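Local structure of RagB/SusD domain protein (Flavobacterium johnsoniae, 5J5U) at residues A[143-146]-A[147-150]; A[336-339]-A[340-344]. The protein binds chitin, probably at the outer membrane as a SusD-like surface lipoprotein of a chitin utilization locus. All coordinates share one frame; numbering follows the deposited sequence.

Interaction 1: A[143-146]-A[147-150]; sequences QQDI and YNSF
Gln143 O accepts the backbone N-H of Tyr147 at 2.9 Å, the first of four successive i to i+4 bonds that join residues 143-146 to 147-150 in the opening two turns of helix 143-160. The other three pair Gln144 with Asn148, Asp145 with Ser149 and Ile146 with Phe150, with N-H...O angles of 153° or more. On the buried side, Ile146 and Phe150 run side by side. With CG2 anti to its backbone N, the isoleucine turns this methyl over one face of the phenylalanine ring in a CH-pi contact, 3.8 Å from Ile146 CG2 to the Phe150 ring centroid. Ile146 O lies above the Phe150 plane too, toward the rim. Gln143, its CG anti to the backbone N (chi1 -176°) and its chain extended, runs alongside Tyr147, and its CG comes within 3.9 Å of Tyr147 CD1; the amide is turned 74° from the ring plane. Both polar ends are held from outside: Gln143 OE1 by Trp481 N, Gln143 NE2 by Thr116 OG1, and Tyr147 OH by Asp117 OD1. On the exposed side a water donates to Gln144 O at 2.9 Å and, weakly, to Asn148 OD1, joining a main-chain carbonyl to the side chain one turn on. The pattern is that of an amphipathic helix start, whose apolar flank packs on helices 98-119 and 178-195 in this largely helical SusD-like fold.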
ATOM      1  N   GLN A 143       7.549  -3.380 -17.735  1.00 17.13           N
ATOM      2  CA  GLN A 143       7.082  -2.495 -16.664  1.00 21.94           C
ATOM      3  C   GLN A 143       7.326  -1.021 -16.997  1.00 17.52           C
ATOM      4  O   GLN A 143       6.467  -0.179 -16.737  1.00 15.29           O
ATOM      5  CB  GLN A 143       7.743  -2.850 -15.322  1.00 16.28           C
ATOM      6  CG  GLN A 143       7.217  -2.008 -14.144  1.00 17.24           C
ATOM      7  CD  GLN A 143       7.835  -2.382 -12.795  1.00 17.03           C
ATOM      8  OE1 GLN A 143       9.041  -2.197 -12.571  1.00 15.95           O
ATOM      9  NE2 GLN A 143       7.002  -2.887 -11.882  1.00 12.66           N
ATOM     10  N   GLN A 144       8.451  -0.719 -17.631  1.00 15.25           N
ATOM     11  CA  GLN A 144       8.734   0.662 -18.034  1.00 23.17           C
ATOM     12  C   GLN A 144       7.610   1.237 -18.925  1.00 20.35           C
ATOM     13  O   GLN A 144       7.152   2.374 -18.726  1.00 20.36           O
ATOM     14  CB  GLN A 144      10.081   0.752 -18.756  1.00 20.13           C
ATOM     15  CG  GLN A 144      10.379   2.128 -19.351  1.00 22.79           C
ATOM     16  CD  GLN A 144      11.789   2.244 -19.899  1.00 24.42           C
ATOM     17  OE1 GLN A 144      12.325   1.291 -20.457  1.00 23.73           O
ATOM     18  NE2 GLN A 144      12.386   3.418 -19.757  1.00 24.04           N
ATOM     19  N   ASP A 145       7.168   0.447 -19.895  1.00 18.88           N
ATOM     20  CA  ASP A 145       6.086   0.873 -20.780  1.00 20.87           C
ATOM     21  C   ASP A 145       4.765   0.965 -20.008  1.00 17.61           C
ATOM     22  O   ASP A 145       3.949   1.845 -20.277  1.00 21.03           O
ATOM     23  CB  ASP A 145       5.953  -0.076 -21.995  1.00 14.63           C
ATOM     24  CG  ASP A 145       7.227  -0.127 -22.835  1.00 18.66           C
ATOM     25  OD1 ASP A 145       7.893   0.912 -22.930  1.00 21.59           O
ATOM     26  OD2 ASP A 145       7.571  -1.181 -23.399  1.00 17.47           O
ATOM     27  N   ILE A 146       4.552   0.059 -19.059  1.00 20.04           N
ATOM     28  CA  ILE A 146       3.323   0.075 -18.274  1.00 16.26           C
ATOM     29  C   ILE A 146       3.266   1.398 -17.543  1.00 13.53           C
ATOM     30  O   ILE A 146       2.238   2.061 -17.510  1.00 14.31           O
ATOM     31  CB  ILE A 146       3.233  -1.097 -17.249  1.00 18.01           C
ATOM     32  CG1 ILE A 146       3.193  -2.466 -17.950  1.00 19.17           C
ATOM     33  CG2 ILE A 146       2.007  -0.952 -16.368  1.00 13.91           C
ATOM     34  CD1 ILE A 146       2.997  -3.658 -17.001  1.00 10.07           C
ATOM     35  N   TYR A 147       4.392   1.790 -16.981  1.00 13.20           N
ATOM     36  CA  TYR A 147       4.482   3.048 -16.258  1.00 16.38           C
ATOM     37  C   TYR A 147       4.323   4.309 -17.142  1.00 19.69           C
ATOM     38  O   TYR A 147       3.681   5.282 -16.708  1.00 22.82           O
ATOM     39  CB  TYR A 147       5.805   3.100 -15.492  1.00 16.18           C
ATOM     40  CG  TYR A 147       5.637   2.705 -14.050  1.00 20.42           C
ATOM     41  CD1 TYR A 147       5.416   1.368 -13.679  1.00 18.72           C
ATOM     42  CD2 TYR A 147       5.651   3.672 -13.052  1.00 16.33           C
ATOM     43  CE1 TYR A 147       5.262   1.013 -12.345  1.00 16.37           C
ATOM     44  CE2 TYR A 147       5.489   3.331 -11.731  1.00 22.22           C
ATOM     45  CZ  TYR A 147       5.295   2.008 -11.378  1.00 18.42           C
ATOM     46  OH  TYR A 147       5.122   1.727 -10.051  1.00 15.60           O
ATOM     47  N   ASN A 148       4.916   4.316 -18.342  1.00 19.82           N
ATOM     48  CA  ASN A 148       4.686   5.429 -19.281  1.00 20.75           C
ATOM     49  C   ASN A 148       3.199   5.519 -19.628  1.00 20.67           C
ATOM     50  O   ASN A 148       2.630   6.612 -19.743  1.00 22.74           O
ATOM     51  CB  ASN A 148       5.504   5.274 -20.570  1.00 15.48           C
ATOM     52  CG  ASN A 148       6.976   5.584 -20.370  1.00 29.35           C
ATOM     53  OD1 ASN A 148       7.338   6.354 -19.477  1.00 35.44           O
ATOM     54  ND2 ASN A 148       7.836   4.975 -21.191  1.00 18.18           N
ATOM     55  N   SER A 149       2.571   4.364 -19.804  1.00 16.43           N
ATOM     56  CA  SER A 149       1.141   4.318 -20.095  1.00 17.04           C
ATOM     57  C   SER A 149       0.312   4.843 -18.881  1.00 24.56           C
ATOM     58  O   SER A 149      -0.673   5.593 -19.053  1.00 24.06           O
ATOM     59  CB  SER A 149       0.753   2.898 -20.514  1.00 15.12           C
ATOM     60  OG  SER A 149      -0.640   2.705 -20.534  1.00 20.97           O
ATOM     61  N   PHE A 150       0.745   4.513 -17.664  1.00 18.01           N
ATOM     62  CA  PHE A 150       0.136   5.086 -16.444  1.00 19.55           C
ATOM     63  C   PHE A 150       0.180   6.619 -16.467  1.00 24.75           C
ATOM     64  O   PHE A 150      -0.832   7.295 -16.235  1.00 25.88           O
ATOM     65  CB  PHE A 150       0.854   4.612 -15.167  1.00 19.03           C
ATOM     66  CG  PHE A 150       0.596   3.173 -14.787  1.00 16.21           C
ATOM     67  CD1 PHE A 150      -0.469   2.467 -15.314  1.00 13.11           C
ATOM     68  CD2 PHE A 150       1.433   2.533 -13.877  1.00 15.04           C
ATOM     69  CE1 PHE A 150      -0.692   1.160 -14.954  1.00 14.79           C
ATOM     70  CE2 PHE A 150       1.216   1.210 -13.520  1.00 12.29           C
ATOM     71  CZ  PHE A 150       0.151   0.532 -14.041  1.00 11.86           C
TER
HETATM   72  O   HOH W   1       8.486   4.545 -17.334  1.00 17.20           O

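Interaction 2: A[336-339]-A[340-344]; sequences SYSE and SQLLL
Ser340 N donates to Ser336 O, the first i to i+4 bond of helix 337-349, which starts just after strand 332-335 with a capping box formed by Ser336 and Glu339. Ser336 OG takes the N-H of Glu339 at 2.9 Å; the return bond, from Ser336 N to Glu339 OE1, is weak. Packing is tight where the helix faces its neighbours. Glu339 and Leu343 lie side by side, and Leu343 CD1 rests 3.6 Å from Glu339 CG on the extended glutamate chain. The carboxylate is buried but well supplied, its OE2 meeting Arg191 in a salt bridge and Tyr411 OH in a hydrogen bond. Leu342 packs on helix 399-410 and Leu343 on helix 178-195.

The partly exposed Tyr337 marks the looser side. Gln341 bends at chi2 (-48°) and thereby lays its chain across the tyrosine ring, with CG over one face, 3.7 Å from the Tyr337 ring centroid, and the amide only 15° from parallel to the ring. Gln341 NE2 then donates to Ser340 OG, which lies close to the amide plane, at 3.3 Å. Without the glutamine's CG and amide, as with an alanine here, that side of the Tyr337 ring would probably lose its cover and Ser340 OG its amide donor. Gln341 itself is buried, with Phe360 of helix 357-371 against it, and the loose character is confined to the partly exposed Tyr337. Tyr337 O is gripped twice: Gln341 N approaches nearly in line with the carbonyl, whereas Ser340 OG donates from 2.8 Å at a C=O...O angle of 117°.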
ATOM      1  N   SER A 336      -3.614   8.592   0.228  1.00 20.05           N
ATOM      2  CA  SER A 336      -3.794   9.494   1.351  1.00 19.60           C
ATOM      3  C   SER A 336      -3.137  10.850   1.159  1.00 21.90           C
ATOM      4  O   SER A 336      -2.239  11.011   0.324  1.00 19.72           O
ATOM      5  CB  SER A 336      -3.250   8.847   2.623  1.00 15.24           C
ATOM      6  OG  SER A 336      -1.837   8.815   2.607  1.00 16.89           O
ATOM      7  N   TYR A 337      -3.605  11.823   1.940  1.00 25.28           N
ATOM      8  CA  TYR A 337      -3.023  13.162   1.946  1.00 24.84           C
ATOM      9  C   TYR A 337      -1.651  13.123   2.618  1.00 23.44           C
ATOM     10  O   TYR A 337      -0.682  13.766   2.173  1.00 23.75           O
ATOM     11  CB  TYR A 337      -3.949  14.146   2.672  1.00 25.45           C
ATOM     12  CG  TYR A 337      -3.349  15.530   2.833  1.00 27.46           C
ATOM     13  CD1 TYR A 337      -3.057  16.307   1.723  1.00 23.77           C
ATOM     14  CD2 TYR A 337      -3.086  16.058   4.086  1.00 30.86           C
ATOM     15  CE1 TYR A 337      -2.514  17.562   1.849  1.00 23.86           C
ATOM     16  CE2 TYR A 337      -2.539  17.329   4.226  1.00 30.60           C
ATOM     17  CZ  TYR A 337      -2.257  18.071   3.097  1.00 31.43           C
ATOM     18  OH  TYR A 337      -1.711  19.328   3.202  1.00 34.18           O
ATOM     19  N   SER A 338      -1.569  12.327   3.678  1.00 24.55           N
ATOM     20  CA  SER A 338      -0.307  12.102   4.364  1.00 26.87           C
ATOM     21  C   SER A 338       0.742  11.618   3.367  1.00 22.14           C
ATOM     22  O   SER A 338       1.847  12.162   3.296  1.00 22.90           O
ATOM     23  CB  SER A 338      -0.482  11.092   5.501  1.00 23.62           C
ATOM     24  OG  SER A 338       0.776  10.727   6.053  1.00 19.41           O
ATOM     25  N   GLU A 339       0.383  10.603   2.584  1.00 24.87           N
ATOM     26  CA  GLU A 339       1.281  10.085   1.549  1.00 25.96           C
ATOM     27  C   GLU A 339       1.743  11.178   0.575  1.00 21.98           C
ATOM     28  O   GLU A 339       2.931  11.306   0.327  1.00 18.94           O
ATOM     29  CB  GLU A 339       0.605   8.943   0.774  1.00 21.96           C
ATOM     30  CG  GLU A 339       1.176   8.727  -0.611  1.00 22.27           C
ATOM     31  CD  GLU A 339       0.504   7.590  -1.351  1.00 23.64           C
ATOM     32  OE1 GLU A 339      -0.638   7.243  -0.971  1.00 20.01           O
ATOM     33  OE2 GLU A 339       1.114   7.062  -2.319  1.00 22.47           O
ATOM     34  N   SER A 340       0.808  11.953   0.029  1.00 21.25           N
ATOM     35  CA  SER A 340       1.151  12.972  -0.967  1.00 24.96           C
ATOM     36  C   SER A 340       2.119  13.982  -0.381  1.00 23.28           C
ATOM     37  O   SER A 340       3.061  14.406  -1.050  1.00 24.56           O
ATOM     38  CB  SER A 340      -0.101  13.689  -1.498  1.00 20.02           C
ATOM     39  OG  SER A 340      -0.740  14.468  -0.497  1.00 26.94           O
ATOM     40  N   GLN A 341       1.908  14.348   0.882  1.00 24.20           N
ATOM     41  CA  GLN A 341       2.787  15.331   1.512  1.00 27.17           C
ATOM     42  C   GLN A 341       4.169  14.748   1.793  1.00 22.73           C
ATOM     43  O   GLN A 341       5.179  15.442   1.675  1.00 27.08           O
ATOM     44  CB  GLN A 341       2.165  15.864   2.810  1.00 28.35           C
ATOM     45  CG  GLN A 341       0.877  16.649   2.604  1.00 22.51           C
ATOM     46  CD  GLN A 341       1.018  17.682   1.498  1.00 29.31           C
ATOM     47  OE1 GLN A 341       1.612  18.736   1.702  1.00 26.96           O
ATOM     48  NE2 GLN A 341       0.473  17.380   0.322  1.00 26.41           N
ATOM     49  N   LEU A 342       4.225  13.470   2.148  1.00 27.43           N
ATOM     50  CA  LEU A 342       5.520  12.842   2.431  1.00 23.10           C
ATOM     51  C   LEU A 342       6.324  12.626   1.127  1.00 20.91           C
ATOM     52  O   LEU A 342       7.542  12.827   1.076  1.00 22.52           O
ATOM     53  CB  LEU A 342       5.311  11.528   3.192  1.00 20.66           C
ATOM     54  CG  LEU A 342       4.863  11.671   4.655  1.00 21.23           C
ATOM     55  CD1 LEU A 342       4.552  10.327   5.308  1.00 18.29           C
ATOM     56  CD2 LEU A 342       5.904  12.398   5.471  1.00 25.55           C
ATOM     57  N   LEU A 343       5.623  12.282   0.053  1.00 22.31           N
ATOM     58  CA  LEU A 343       6.247  12.173  -1.264  1.00 16.12           C
ATOM     59  C   LEU A 343       6.753  13.536  -1.725  1.00 22.57           C
ATOM     60  O   LEU A 343       7.861  13.644  -2.233  1.00 22.85           O
ATOM     61  CB  LEU A 343       5.253  11.606  -2.288  1.00 18.38           C
ATOM     62  CG  LEU A 343       4.809  10.157  -2.080  1.00 16.75           C
ATOM     63  CD1 LEU A 343       3.665   9.794  -2.993  1.00 15.84           C
ATOM     64  CD2 LEU A 343       5.995   9.200  -2.258  1.00 17.09           C
ATOM     65  N   LEU A 344       5.954  14.583  -1.513  1.00 21.02           N
ATOM     66  CA  LEU A 344       6.411  15.930  -1.851  1.00 26.93           C
ATOM     67  C   LEU A 344       7.623  16.338  -0.999  1.00 28.21           C
ATOM     68  O   LEU A 344       8.502  17.039  -1.491  1.00 31.03           O
ATOM     69  CB  LEU A 344       5.274  16.946  -1.701  1.00 27.50           C
ATOM     70  CG  LEU A 344       4.300  16.819  -2.885  1.00 26.77           C
ATOM     71  CD1 LEU A 344       3.088  17.734  -2.755  1.00 26.50           C
ATOM     72  CD2 LEU A 344       5.013  16.997  -4.241  1.00 21.64           C
TER

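Interactions 1 and 2 each occupy the beginning of a helix, but not the same one, and their centres stand about 22 Å apart with no atoms in touch. Interaction 2 is the more deeply placed, its centre about 13 Å from that of the chain against about 19 Å for interaction 1, which is partly buried and keeps a hydrated side. Helix 178-195 is a shared neighbour, through Leu192 for interaction 1 and through Leu190 and a salt bridge for interaction 2. Both bury polar groups with partners. Interaction 2 adds a capping box and a salt-bridged carboxylate, whereas interaction 1 adds an isoleucine-phenylalanine CH-pi contact and an exposed, water-bridged edge.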